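Long-range contacts in amidohydrolase (Brucella melitensis biovar Abortus, PDB 4F0L), which is a metal-dependent hydrolase of the amidohydrolase family, probably a deaminase related to formimidoylglutamate deiminases: residues 120-125 with 334-339; 242-247 with 276-281; 301-306 with 327-332. All blocks are in the same frame, centred on the assembly; numbering follows the deposited sequence.

Interaction 1. Residues 120-125 with 334-339; sequences AGFTRV and IGIGDE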
ATOM      1  N   ALA B 120       2.201  14.546   1.572  1.00 11.14           N
ATOM      2  CA  ALA B 120       1.210  13.564   1.237  1.00 11.08           C
ATOM      3  C   ALA B 120      -0.208  14.184   1.087  1.00 11.09           C
ATOM      4  O   ALA B 120      -1.147  13.455   0.774  1.00 11.17           O
ATOM      5  CB  ALA B 120       1.196  12.471   2.311  1.00 10.77           C
ATOM      6  N   GLY B 121      -0.368  15.482   1.362  1.00 10.82           N
ATOM      7  CA  GLY B 121      -1.651  16.147   1.148  1.00 11.07           C
ATOM      8  C   GLY B 121      -2.502  16.270   2.410  1.00 10.80           C
ATOM      9  O   GLY B 121      -3.709  16.552   2.324  1.00 10.97           O
ATOM     10  N   PHE B 122      -1.924  15.988   3.584  1.00 10.43           N
ATOM     11  CA  PHE B 122      -2.630  16.228   4.834  1.00 10.20           C
ATOM     12  C   PHE B 122      -2.331  17.654   5.269  1.00 10.57           C
ATOM     13  O   PHE B 122      -1.159  18.029   5.361  1.00 10.53           O
ATOM     14  CB  PHE B 122      -2.141  15.297   5.946  1.00 10.01           C
ATOM     15  CG  PHE B 122      -2.430  13.853   5.717  1.00 10.02           C
ATOM     16  CD1 PHE B 122      -3.672  13.329   6.005  1.00 10.15           C
ATOM     17  CD2 PHE B 122      -1.421  12.987   5.265  1.00 10.01           C
ATOM     18  CE1 PHE B 122      -3.914  11.973   5.865  1.00 10.29           C
ATOM     19  CE2 PHE B 122      -1.657  11.652   5.101  1.00 10.12           C
ATOM     20  CZ  PHE B 122      -2.909  11.137   5.399  1.00 10.38           C
ATOM     21  N   THR B 123      -3.370  18.434   5.585  1.00 10.84           N
ATOM     22  CA  THR B 123      -3.239  19.862   5.908  1.00 11.28           C
ATOM     23  C   THR B 123      -3.434  20.216   7.387  1.00 11.79           C
ATOM     24  O   THR B 123      -3.218  21.371   7.801  1.00 11.87           O
ATOM     25  CB  THR B 123      -4.221  20.684   5.078  1.00 11.64           C
ATOM     26  OG1 THR B 123      -5.552  20.131   5.172  1.00 11.59           O
ATOM     27  CG2 THR B 123      -3.770  20.683   3.596  1.00 11.61           C
ATOM     28  N   ARG B 124      -3.824  19.228   8.189  1.00 11.78           N
ATOM     29  CA  ARG B 124      -4.006  19.400   9.643  1.00 12.22           C
ATOM     30  C   ARG B 124      -3.673  18.102  10.301  1.00 11.92           C
ATOM     31  O   ARG B 124      -3.915  17.044   9.718  1.00 11.66           O
ATOM     32  CB  ARG B 124      -5.445  19.818  10.031  1.00 12.92           C
ATOM     33  CG  ARG B 124      -5.691  19.949  11.523  1.00 13.02           C
ATOM     34  CD  ARG B 124      -7.074  20.510  11.831  1.00 13.60           C
ATOM     35  NE  ARG B 124      -7.181  21.906  11.420  1.00 14.24           N
ATOM     36  CZ  ARG B 124      -7.008  22.960  12.213  1.00 14.75           C
ATOM     37  NH1 ARG B 124      -6.698  22.814  13.502  1.00 14.90           N
ATOM     38  NH2 ARG B 124      -7.150  24.185  11.711  1.00 15.52           N
ATOM     39  N   VAL B 125      -3.126  18.180  11.505  1.00 11.90           N
ATOM     40  CA  VAL B 125      -2.853  16.987  12.247  1.00 12.32           C
ATOM     41  C   VAL B 125      -3.525  17.034  13.593  1.00 12.57           C
ATOM     42  O   VAL B 125      -3.588  18.080  14.241  1.00 12.39           O
ATOM     43  CB  VAL B 125      -1.326  16.702  12.392  1.00 12.71           C
ATOM     44  CG1 VAL B 125      -0.605  17.827  13.138  1.00 12.71           C
ATOM     45  CG2 VAL B 125      -1.127  15.326  13.074  1.00 12.43           C
ATOM     46  N   ILE B 334       3.287   7.052   5.577  1.00 12.85           N
ATOM     47  CA  ILE B 334       2.466   8.266   5.472  1.00 12.66           C
ATOM     48  C   ILE B 334       1.870   8.385   4.047  1.00 12.68           C
ATOM     49  O   ILE B 334       2.608   8.501   3.111  1.00 13.02           O
ATOM     50  CB  ILE B 334       3.294   9.557   5.754  1.00 12.88           C
ATOM     51  CG1 ILE B 334       4.070   9.479   7.079  1.00 12.77           C
ATOM     52  CG2 ILE B 334       2.368  10.787   5.723  1.00 12.76           C
ATOM     53  CD1 ILE B 334       3.229   9.107   8.306  1.00 12.43           C
ATOM     54  N   GLY B 335       0.544   8.317   3.910  1.00 12.39           N
ATOM     55  CA  GLY B 335      -0.092   8.475   2.611  1.00 12.76           C
ATOM     56  C   GLY B 335      -1.606   8.420   2.636  1.00 12.62           C
ATOM     57  O   GLY B 335      -2.193   7.589   3.324  1.00 12.99           O
ATOM     58  N   ILE B 336      -2.252   9.315   1.899  1.00 12.72           N
ATOM     59  CA  ILE B 336      -3.728   9.300   1.829  1.00 12.32           C
ATOM     60  C   ILE B 336      -4.139   8.079   1.034  1.00 12.62           C
ATOM     61  O   ILE B 336      -5.042   7.371   1.432  1.00 12.76           O
ATOM     62  CB  ILE B 336      -4.284  10.589   1.173  1.00 12.33           C
ATOM     63  CG1 ILE B 336      -4.041  11.815   2.076  1.00 12.15           C
ATOM     64  CG2 ILE B 336      -5.740  10.394   0.787  1.00 12.33           C
ATOM     65  CD1 ILE B 336      -4.443  13.163   1.497  1.00 12.78           C
ATOM     66  N   GLY B 337      -3.497   7.851  -0.096  1.00 12.98           N
ATOM     67  CA  GLY B 337      -3.784   6.656  -0.907  1.00 13.67           C
ATOM     68  C   GLY B 337      -3.559   5.368  -0.119  1.00 14.12           C
ATOM     69  O   GLY B 337      -4.375   4.441  -0.133  1.00 14.57           O
ATOM     70  N   ASP B 338      -2.467   5.329   0.624  1.00 14.07           N
ATOM     71  CA  ASP B 338      -2.149   4.169   1.421  1.00 14.13           C
ATOM     72  C   ASP B 338      -3.234   3.828   2.438  1.00 13.29           C
ATOM     73  O   ASP B 338      -3.613   2.668   2.549  1.00 12.61           O
ATOM     74  CB  ASP B 338      -0.803   4.365   2.097  1.00 14.69           C
ATOM     75  CG  ASP B 338       0.301   4.575   1.085  1.00 15.86           C
ATOM     76  OD1 ASP B 338       0.805   3.600   0.512  1.00 17.63           O
ATOM     77  OD2 ASP B 338       0.616   5.723   0.822  1.00 16.13           O
ATOM     78  N   GLU B 339      -3.712   4.837   3.167  1.00 12.46           N
ATOM     79  CA  GLU B 339      -4.732   4.621   4.152  1.00 12.37           C
ATOM     80  C   GLU B 339      -6.091   4.232   3.567  1.00 12.74           C
ATOM     81  O   GLU B 339      -6.747   3.271   4.025  1.00 12.62           O
ATOM     82  CB  GLU B 339      -4.902   5.839   5.052  1.00 11.98           C
ATOM     83  CG  GLU B 339      -3.661   6.182   5.846  1.00 12.15           C
ATOM     84  CD  GLU B 339      -3.336   5.242   7.000  1.00 11.97           C
ATOM     85  OE1 GLU B 339      -4.112   4.319   7.251  1.00 12.67           O
ATOM     86  OE2 GLU B 339      -2.269   5.426   7.653  1.00 12.60           O
TER
HETATM   87  O   HOH W   1      -0.954  11.000  -0.050  1.00 10.45           O
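The ring of Phe122 lies flat against the aliphatic stem of Ile336, whose CG1 stands over one ring face, toward the rim, in a CH-pi contact at 3.8 Å from the centroid. The two side chains come from opposing sides and overlap along their lengths. Phe122 keeps CG beside its own backbone N (chi1 -65°), which carries the ring back to the loop ahead of helix 336-351, while Ile336, with CG1 also beside its N and the chain then extended (chi2 175°), sends CD1 across to the backbone of Ala120 and Gly121. Ile336 CD1 ends 3.4 Å from Ala120 O and 3.6 Å from Gly121 O, a methyl group set against two carbonyls. The contact joins two elements of the amidohydrolase barrel: the start of strand 122-129, shortly after helix 103-119, and the N-terminus of helix 336-351, for which Gly335 is the N-cap. Gly121 ends the earlier helix in a Schellman motif, its positive phi (98°) turning the chain into the strand. Ile334 holds CG2 anti to its N, so that this branch meets Ala120 CB at 4.0 Å and approaches Phe122 CE2 obliquely. The polar link is a single water, which donates to Ala120 O at 2.6 Å and accepts from Ile336 N at 2.9 Å, tying the turn after helix 103-119 to the first turn of helix 336-351. Met61 of strand 56-66 packs against both Phe122 and Ile336.

Interaction 2. Residues 242-247 with 276-281; sequences VAEQVK and LIHATH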
ATOM      1  N   VAL B 242     -10.422   3.258  21.537  1.00 19.41           N
ATOM      2  CA  VAL B 242     -11.353   2.266  22.042  1.00 20.02           C
ATOM      3  C   VAL B 242     -11.524   1.025  21.123  1.00 19.93           C
ATOM      4  O   VAL B 242     -11.602   1.127  19.888  1.00 20.16           O
ATOM      5  CB  VAL B 242     -12.710   2.943  22.405  1.00 20.65           C
ATOM      6  CG1 VAL B 242     -13.372   3.548  21.182  1.00 20.73           C
ATOM      7  CG2 VAL B 242     -13.620   1.942  23.055  1.00 21.44           C
ATOM      8  N   ALA B 243     -11.561  -0.163  21.737  1.00 20.06           N
ATOM      9  CA  ALA B 243     -11.889  -1.395  21.020  1.00 20.18           C
ATOM     10  C   ALA B 243     -10.917  -1.754  19.868  1.00 19.86           C
ATOM     11  O   ALA B 243     -11.304  -2.381  18.878  1.00 18.40           O
ATOM     12  CB  ALA B 243     -13.319  -1.328  20.524  1.00 19.95           C
ATOM     13  N   GLU B 244      -9.647  -1.406  20.042  1.00 19.88           N
ATOM     14  CA  GLU B 244      -8.629  -1.651  19.012  1.00 21.13           C
ATOM     15  C   GLU B 244      -8.256  -3.134  18.865  1.00 21.76           C
ATOM     16  O   GLU B 244      -8.123  -3.637  17.721  1.00 21.49           O
ATOM     17  CB  GLU B 244      -7.352  -0.814  19.247  1.00 21.02           C
ATOM     18  CG  GLU B 244      -6.332  -1.005  18.115  1.00 20.74           C
ATOM     19  CD  GLU B 244      -5.014  -0.258  18.308  1.00 21.33           C
ATOM     20  OE1 GLU B 244      -4.124  -0.325  17.419  1.00 20.84           O
ATOM     21  OE2 GLU B 244      -4.859   0.420  19.337  1.00 22.72           O
ATOM     22  N   GLN B 245      -8.105  -3.825  20.001  1.00 23.82           N
ATOM     23  CA  GLN B 245      -7.653  -5.232  20.051  1.00 25.62           C
ATOM     24  C   GLN B 245      -8.707  -6.110  20.751  1.00 26.79           C
ATOM     25  O   GLN B 245      -9.404  -5.629  21.651  1.00 25.99           O
ATOM     26  CB  GLN B 245      -6.324  -5.340  20.824  1.00 28.85           C
ATOM     27  CG  GLN B 245      -5.201  -4.460  20.277  1.00 32.49           C
ATOM     28  CD  GLN B 245      -3.840  -4.592  20.964  1.00 37.40           C
ATOM     29  OE1 GLN B 245      -3.590  -3.944  21.977  1.00 41.35           O
ATOM     30  NE2 GLN B 245      -2.917  -5.367  20.350  1.00 38.35           N
ATOM     31  N   VAL B 246      -8.819  -7.385  20.352  1.00 25.87           N
ATOM     32  CA  VAL B 246      -9.794  -8.309  20.957  1.00 26.88           C
ATOM     33  C   VAL B 246      -9.567  -8.440  22.466  1.00 27.01           C
ATOM     34  O   VAL B 246     -10.535  -8.517  23.239  1.00 27.95           O
ATOM     35  CB  VAL B 246      -9.760  -9.700  20.276  1.00 28.43           C
ATOM     36  CG1 VAL B 246     -10.418 -10.780  21.147  1.00 28.74           C
ATOM     37  CG2 VAL B 246     -10.421  -9.604  18.902  1.00 27.66           C
ATOM     38  N   LYS B 247      -8.307  -8.420  22.901  1.00 26.88           N
ATOM     39  CA  LYS B 247      -8.011  -8.594  24.325  1.00 27.41           C
ATOM     40  C   LYS B 247      -8.674  -7.491  25.132  1.00 27.76           C
ATOM     41  O   LYS B 247      -9.161  -7.760  26.233  1.00 28.39           O
ATOM     42  CB  LYS B 247      -6.499  -8.656  24.606  1.00 27.02           C
ATOM     43  N   LEU B 276     -13.668   8.377  18.268  1.00 16.91           N
ATOM     44  CA  LEU B 276     -13.275   7.119  18.898  1.00 17.25           C
ATOM     45  C   LEU B 276     -12.292   6.514  17.963  1.00 16.81           C
ATOM     46  O   LEU B 276     -12.632   6.177  16.835  1.00 16.96           O
ATOM     47  CB  LEU B 276     -14.471   6.186  19.095  1.00 17.32           C
ATOM     48  CG  LEU B 276     -15.708   6.736  19.798  1.00 17.94           C
ATOM     49  CD1 LEU B 276     -16.689   5.599  20.143  1.00 17.36           C
ATOM     50  CD2 LEU B 276     -15.331   7.574  21.008  1.00 17.71           C
ATOM     51  N   ILE B 277     -11.061   6.399  18.427  1.00 16.67           N
ATOM     52  CA  ILE B 277      -9.950   5.930  17.599  1.00 16.06           C
ATOM     53  C   ILE B 277      -9.985   4.388  17.482  1.00 16.39           C
ATOM     54  O   ILE B 277     -10.140   3.667  18.477  1.00 15.99           O
ATOM     55  CB  ILE B 277      -8.587   6.402  18.156  1.00 15.57           C
ATOM     56  CG1 ILE B 277      -8.624   7.912  18.439  1.00 16.20           C
ATOM     57  CG2 ILE B 277      -7.455   6.087  17.159  1.00 15.60           C
ATOM     58  CD1 ILE B 277      -8.840   8.758  17.183  1.00 15.36           C
ATOM     59  N   HIS B 278      -9.841   3.908  16.247  1.00 16.31           N
ATOM     60  CA  HIS B 278      -9.976   2.480  15.898  1.00 16.92           C
ATOM     61  C   HIS B 278     -11.397   1.988  15.891  1.00 17.15           C
ATOM     62  O   HIS B 278     -11.974   1.761  14.796  1.00 16.72           O
ATOM     63  CB  HIS B 278      -9.042   1.571  16.724  1.00 17.26           C
ATOM     64  CG  HIS B 278      -7.612   2.039  16.726  1.00 17.66           C
ATOM     65  ND1 HIS B 278      -6.908   2.193  15.591  1.00 17.31           N
ATOM     66  CD2 HIS B 278      -6.774   2.432  17.776  1.00 18.50           C
ATOM     67  CE1 HIS B 278      -5.672   2.644  15.886  1.00 17.40           C
ATOM     68  NE2 HIS B 278      -5.598   2.812  17.230  1.00 18.36           N
ATOM     69  N   ALA B 279     -11.989   1.806  17.080  1.00 17.65           N
ATOM     70  CA  ALA B 279     -13.340   1.266  17.187  1.00 18.22           C
ATOM     71  C   ALA B 279     -13.430   0.018  16.307  1.00 18.42           C
ATOM     72  O   ALA B 279     -14.437  -0.200  15.643  1.00 18.81           O
ATOM     73  CB  ALA B 279     -14.374   2.289  16.740  1.00 18.21           C
ATOM     74  N   THR B 280     -12.376  -0.810  16.342  1.00 18.22           N
ATOM     75  CA  THR B 280     -12.210  -1.902  15.388  1.00 17.71           C
ATOM     76  C   THR B 280     -13.115  -3.103  15.676  1.00 19.76           C
ATOM     77  O   THR B 280     -13.592  -3.739  14.729  1.00 20.46           O
ATOM     78  CB  THR B 280     -10.759  -2.377  15.366  1.00 17.44           C
ATOM     79  OG1 THR B 280      -9.916  -1.222  15.202  1.00 15.83           O
ATOM     80  CG2 THR B 280     -10.517  -3.440  14.257  1.00 16.54           C
ATOM     81  N   HIS B 281     -13.356  -3.398  16.945  1.00 20.13           N
ATOM     82  CA  HIS B 281     -14.160  -4.542  17.316  1.00 22.48           C
ATOM     83  C   HIS B 281     -15.440  -4.050  17.931  1.00 22.58           C
ATOM     84  O   HIS B 281     -15.523  -3.782  19.143  1.00 23.57           O
ATOM     85  CB  HIS B 281     -13.382  -5.483  18.254  1.00 23.52           C
ATOM     86  CG  HIS B 281     -12.064  -5.936  17.677  1.00 23.66           C
ATOM     87  ND1 HIS B 281     -11.953  -7.005  16.861  1.00 24.58           N
ATOM     88  CD2 HIS B 281     -10.800  -5.377  17.760  1.00 22.94           C
ATOM     89  CE1 HIS B 281     -10.676  -7.134  16.448  1.00 23.42           C
ATOM     90  NE2 HIS B 281      -9.966  -6.141  16.997  1.00 23.64           N
TER
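Glu244 lies along one face of the His278 ring, its CG 3.7 Å from the ring centroid in a CH-pi contact and its carboxylate stacked over the rim, the two planes 23° apart. CG is anti to the backbone N (chi1 -176°) and the chain stays extended beyond it, so the side chain runs beside the imidazole in the same direction. Glu244 OE2 comes within 3.3 Å of His278 NE2, but from above the ring and at a poor angle for a hydrogen bond; the opposite face is met by Ile277 CG2. This carboxylate and that of Glu304, at ND1, could favour a protonated imidazole, though the nearby ferric ion would work against it. His281 is similarly layered, between Val246 CG2 on one face and Thr280 CG2 on the other, with its NE2 bonded to the carbonyl of Asp309. The backbones pair in parallel at Val242 and His278, where Val242 N donates almost straight (177°) to Ile277 O at 3.1 Å and Val242 O takes a weak bond from Ala279 N; beyond the strands Ala243 O is gripped by His281 N at 3.0 Å and, weakly, by Thr280 N. Val242 CG1 packs on Leu276 CB at 3.5 Å. Adjacent parallel strands thus run out into their C-terminal loops, the barrel end that carries the metal centre in amidohydrolases, and the His278 side chain comes, at its nearest atom, to about 4 Å from the iron.

Interaction 3. Residues 301-306 with 327-332; sequences PVTEAN and GSDSNV. With FE (Fe (III) ion), chain E.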
ATOM      1  N   PRO B 301      -6.012   2.780   9.163  1.00 14.39           N
ATOM      2  CA  PRO B 301      -5.976   1.482   8.512  1.00 13.99           C
ATOM      3  C   PRO B 301      -4.576   0.856   8.351  1.00 14.19           C
ATOM      4  O   PRO B 301      -4.415  -0.358   8.568  1.00 13.69           O
ATOM      5  CB  PRO B 301      -6.636   1.735   7.145  1.00 14.17           C
ATOM      6  CG  PRO B 301      -7.454   2.965   7.313  1.00 14.23           C
ATOM      7  CD  PRO B 301      -6.801   3.787   8.393  1.00 14.13           C
ATOM      8  N   VAL B 302      -3.588   1.666   7.962  1.00 13.86           N
ATOM      9  CA  VAL B 302      -2.223   1.156   7.830  1.00 14.02           C
ATOM     10  C   VAL B 302      -1.648   0.697   9.144  1.00 13.85           C
ATOM     11  O   VAL B 302      -1.098  -0.396   9.209  1.00 13.80           O
ATOM     12  CB  VAL B 302      -1.308   2.166   7.142  1.00 14.53           C
ATOM     13  CG1 VAL B 302       0.184   1.798   7.266  1.00 14.74           C
ATOM     14  CG2 VAL B 302      -1.785   2.241   5.688  1.00 15.05           C
ATOM     15  N   THR B 303      -1.801   1.488  10.196  1.00 13.42           N
ATOM     16  CA  THR B 303      -1.315   1.076  11.514  1.00 13.55           C
ATOM     17  C   THR B 303      -2.055  -0.151  12.020  1.00 13.97           C
ATOM     18  O   THR B 303      -1.449  -1.071  12.554  1.00 14.22           O
ATOM     19  CB  THR B 303      -1.377   2.222  12.555  1.00 13.39           C
ATOM     20  OG1 THR B 303      -0.495   3.272  12.141  1.00 12.79           O
ATOM     21  CG2 THR B 303      -0.911   1.741  13.975  1.00 13.62           C
ATOM     22  N   GLU B 304      -3.367  -0.203  11.816  1.00 14.27           N
ATOM     23  CA  GLU B 304      -4.164  -1.341  12.262  1.00 14.36           C
ATOM     24  C   GLU B 304      -3.698  -2.634  11.560  1.00 14.70           C
ATOM     25  O   GLU B 304      -3.658  -3.716  12.161  1.00 14.44           O
ATOM     26  CB  GLU B 304      -5.671  -1.071  12.016  1.00 14.74           C
ATOM     27  CG  GLU B 304      -6.291  -0.119  13.053  1.00 14.78           C
ATOM     28  CD  GLU B 304      -7.476   0.688  12.545  1.00 14.90           C
ATOM     29  OE1 GLU B 304      -8.141   0.258  11.588  1.00 16.32           O
ATOM     30  OE2 GLU B 304      -7.756   1.764  13.110  1.00 14.51           O
ATOM     31  N   ALA B 305      -3.381  -2.527  10.269  1.00 14.11           N
ATOM     32  CA  ALA B 305      -2.810  -3.682   9.536  1.00 14.45           C
ATOM     33  C   ALA B 305      -1.426  -4.051  10.086  1.00 15.11           C
ATOM     34  O   ALA B 305      -1.132  -5.226  10.293  1.00 14.92           O
ATOM     35  CB  ALA B 305      -2.679  -3.362   8.055  1.00 13.96           C
ATOM     36  N   ASN B 306      -0.555  -3.040  10.256  1.00 14.93           N
ATOM     37  CA  ASN B 306       0.800  -3.265  10.728  1.00 15.65           C
ATOM     38  C   ASN B 306       0.773  -3.912  12.127  1.00 16.65           C
ATOM     39  O   ASN B 306       1.664  -4.692  12.489  1.00 17.13           O
ATOM     40  CB  ASN B 306       1.575  -1.940  10.718  1.00 15.68           C
ATOM     41  CG  ASN B 306       2.969  -2.077  11.266  1.00 16.27           C
ATOM     42  OD1 ASN B 306       3.169  -2.047  12.498  1.00 17.03           O
ATOM     43  ND2 ASN B 306       3.940  -2.263  10.376  1.00 16.40           N
ATOM     44  N   GLY B 327      -6.088   8.530  10.233  1.00 11.95           N
ATOM     45  CA  GLY B 327      -4.889   8.940  10.913  1.00 12.23           C
ATOM     46  C   GLY B 327      -3.726   7.990  10.706  1.00 12.36           C
ATOM     47  O   GLY B 327      -3.889   6.772  10.735  1.00 12.86           O
ATOM     48  N   SER B 328      -2.537   8.560  10.545  1.00 12.68           N
ATOM     49  CA  SER B 328      -1.323   7.761  10.338  1.00 12.97           C
ATOM     50  C   SER B 328      -0.856   7.043  11.618  1.00 13.30           C
ATOM     51  O   SER B 328      -0.129   6.060  11.548  1.00 13.04           O
ATOM     52  CB  SER B 328      -0.221   8.659   9.820  1.00 13.00           C
ATOM     53  OG  SER B 328      -0.538   9.160   8.537  1.00 13.43           O
ATOM     54  N   ASP B 329      -1.244   7.577  12.769  1.00 13.65           N
ATOM     55  CA  ASP B 329      -1.193   6.852  14.065  1.00 14.48           C
ATOM     56  C   ASP B 329       0.251   6.525  14.459  1.00 14.16           C
ATOM     57  O   ASP B 329       0.917   7.389  15.058  1.00 14.46           O
ATOM     58  CB  ASP B 329      -2.116   5.623  14.037  1.00 14.90           C
ATOM     59  CG  ASP B 329      -2.207   4.889  15.403  1.00 16.58           C
ATOM     60  OD1 ASP B 329      -1.642   5.370  16.412  1.00 18.25           O
ATOM     61  OD2 ASP B 329      -2.881   3.847  15.484  1.00 17.80           O
ATOM     62  N   SER B 330       0.735   5.323  14.140  1.00 14.11           N
ATOM     63  CA  SER B 330       2.121   4.934  14.455  1.00 14.78           C
ATOM     64  C   SER B 330       3.077   5.646  13.547  1.00 14.51           C
ATOM     65  O   SER B 330       4.305   5.682  13.791  1.00 14.44           O
ATOM     66  CB  SER B 330       2.352   3.408  14.316  1.00 15.26           C
ATOM     67  OG  SER B 330       2.295   2.997  12.949  1.00 15.49           O
ATOM     68  N   ASN B 331       2.526   6.216  12.475  1.00 13.97           N
ATOM     69  CA  ASN B 331       3.350   6.985  11.516  1.00 14.04           C
ATOM     70  C   ASN B 331       4.410   6.123  10.834  1.00 14.12           C
ATOM     71  O   ASN B 331       5.472   6.626  10.362  1.00 14.64           O
ATOM     72  CB  ASN B 331       3.930   8.231  12.188  1.00 14.57           C
ATOM     73  CG  ASN B 331       2.818   9.246  12.564  1.00 14.93           C
ATOM     74  OD1 ASN B 331       1.981   9.540  11.755  1.00 15.53           O
ATOM     75  ND2 ASN B 331       2.834   9.774  13.779  1.00 15.20           N
ATOM     76  N   VAL B 332       4.118   4.822  10.717  1.00 13.97           N
ATOM     77  CA  VAL B 332       5.039   3.882  10.021  1.00 13.99           C
ATOM     78  C   VAL B 332       5.132   4.191   8.522  1.00 14.10           C
ATOM     79  O   VAL B 332       6.224   4.057   7.888  1.00 14.81           O
ATOM     80  CB  VAL B 332       4.656   2.398  10.255  1.00 13.96           C
ATOM     81  CG1 VAL B 332       3.226   2.049   9.733  1.00 13.40           C
ATOM     82  CG2 VAL B 332       5.686   1.469   9.623  1.00 14.20           C
TER
HETATM   83 FE    FE E 501      -2.895   5.614  18.486  1.00 32.76          FE
HETATM   84  O   HOH W   2      -2.390   4.330  10.008  1.00 12.28           O
HETATM   85  O   HOH W   3       3.725   0.488  13.704  1.00 19.69           O
HETATM   86  O   HOH W   4      -3.533   3.622  17.890  1.00 25.98           O
HETATM   87  O   HOH W   5      -1.425   4.115  19.362  1.00 32.69           O
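A single threonine hydroxyl, Thr303 OG1, sits among polar groups of the loop that carries a metal ligand: it hydrogen-bonds Ser330 OG at 2.9 Å and lies equally near Ser328 O. The loop follows barrel strand 323-326 of this amidohydrolase TIM barrel and presents Asp329, while the short helix 301-306 follows the neighbouring strand 296-299. Asp329 holds CG anti to its N (chi1 -175°), which carries the carboxylate to the iron, where OD1 binds at 2.4 Å; His65, His67, His241 and two waters complete the coordination. Asp329 OD2 is turned to Thr303 CG2 at 3.3 Å, the two side chains crossing at about a right angle. Thr303 is therefore a second-shell residue, its methyl against the ligand and its hydroxyl on the adjoining serine. A water links Thr303 N to Gly327 O, tying helix backbone to loop. Ser330, with OG tucked between its own N and carbonyl carbon (chi1 69°), also accepts a weak bond from Val332 N. Val302 CG1 packs on Val332 CG1 at 3.9 Å. Asn306 ND2 bonds Tyr345 of the second subunit and Glu78; Asn306 OD1 bonds Arg354 of the second subunit and accepts at 2.9 Å from a water that lies 3.0 Å from Ser330 OG.

In the fold
Interactions 2 and 3 follow each other along the chain, and both are nested within the loop closed by interaction 1. Interaction 3 is the hub, touching the other two. Toward interaction 2, Glu304 OE2 accepts a hydrogen bond from His278 ND1 at 2.7 Å, and His278 CE1 lies 3.1 Å from Asp329 OD2, so a histidine of one contact adjoins the metal ligand of the other. Toward interaction 1, Glu339 OE1 is hydrogen-bonded to Val302 N at 2.8 Å, joining helix 336-351 to the start of helix 301-306. Interactions 1 and 2 do not touch, their centres about 22 Å apart; the Ile334 side chain stays, at its nearest atom, about 12 Å from the iron.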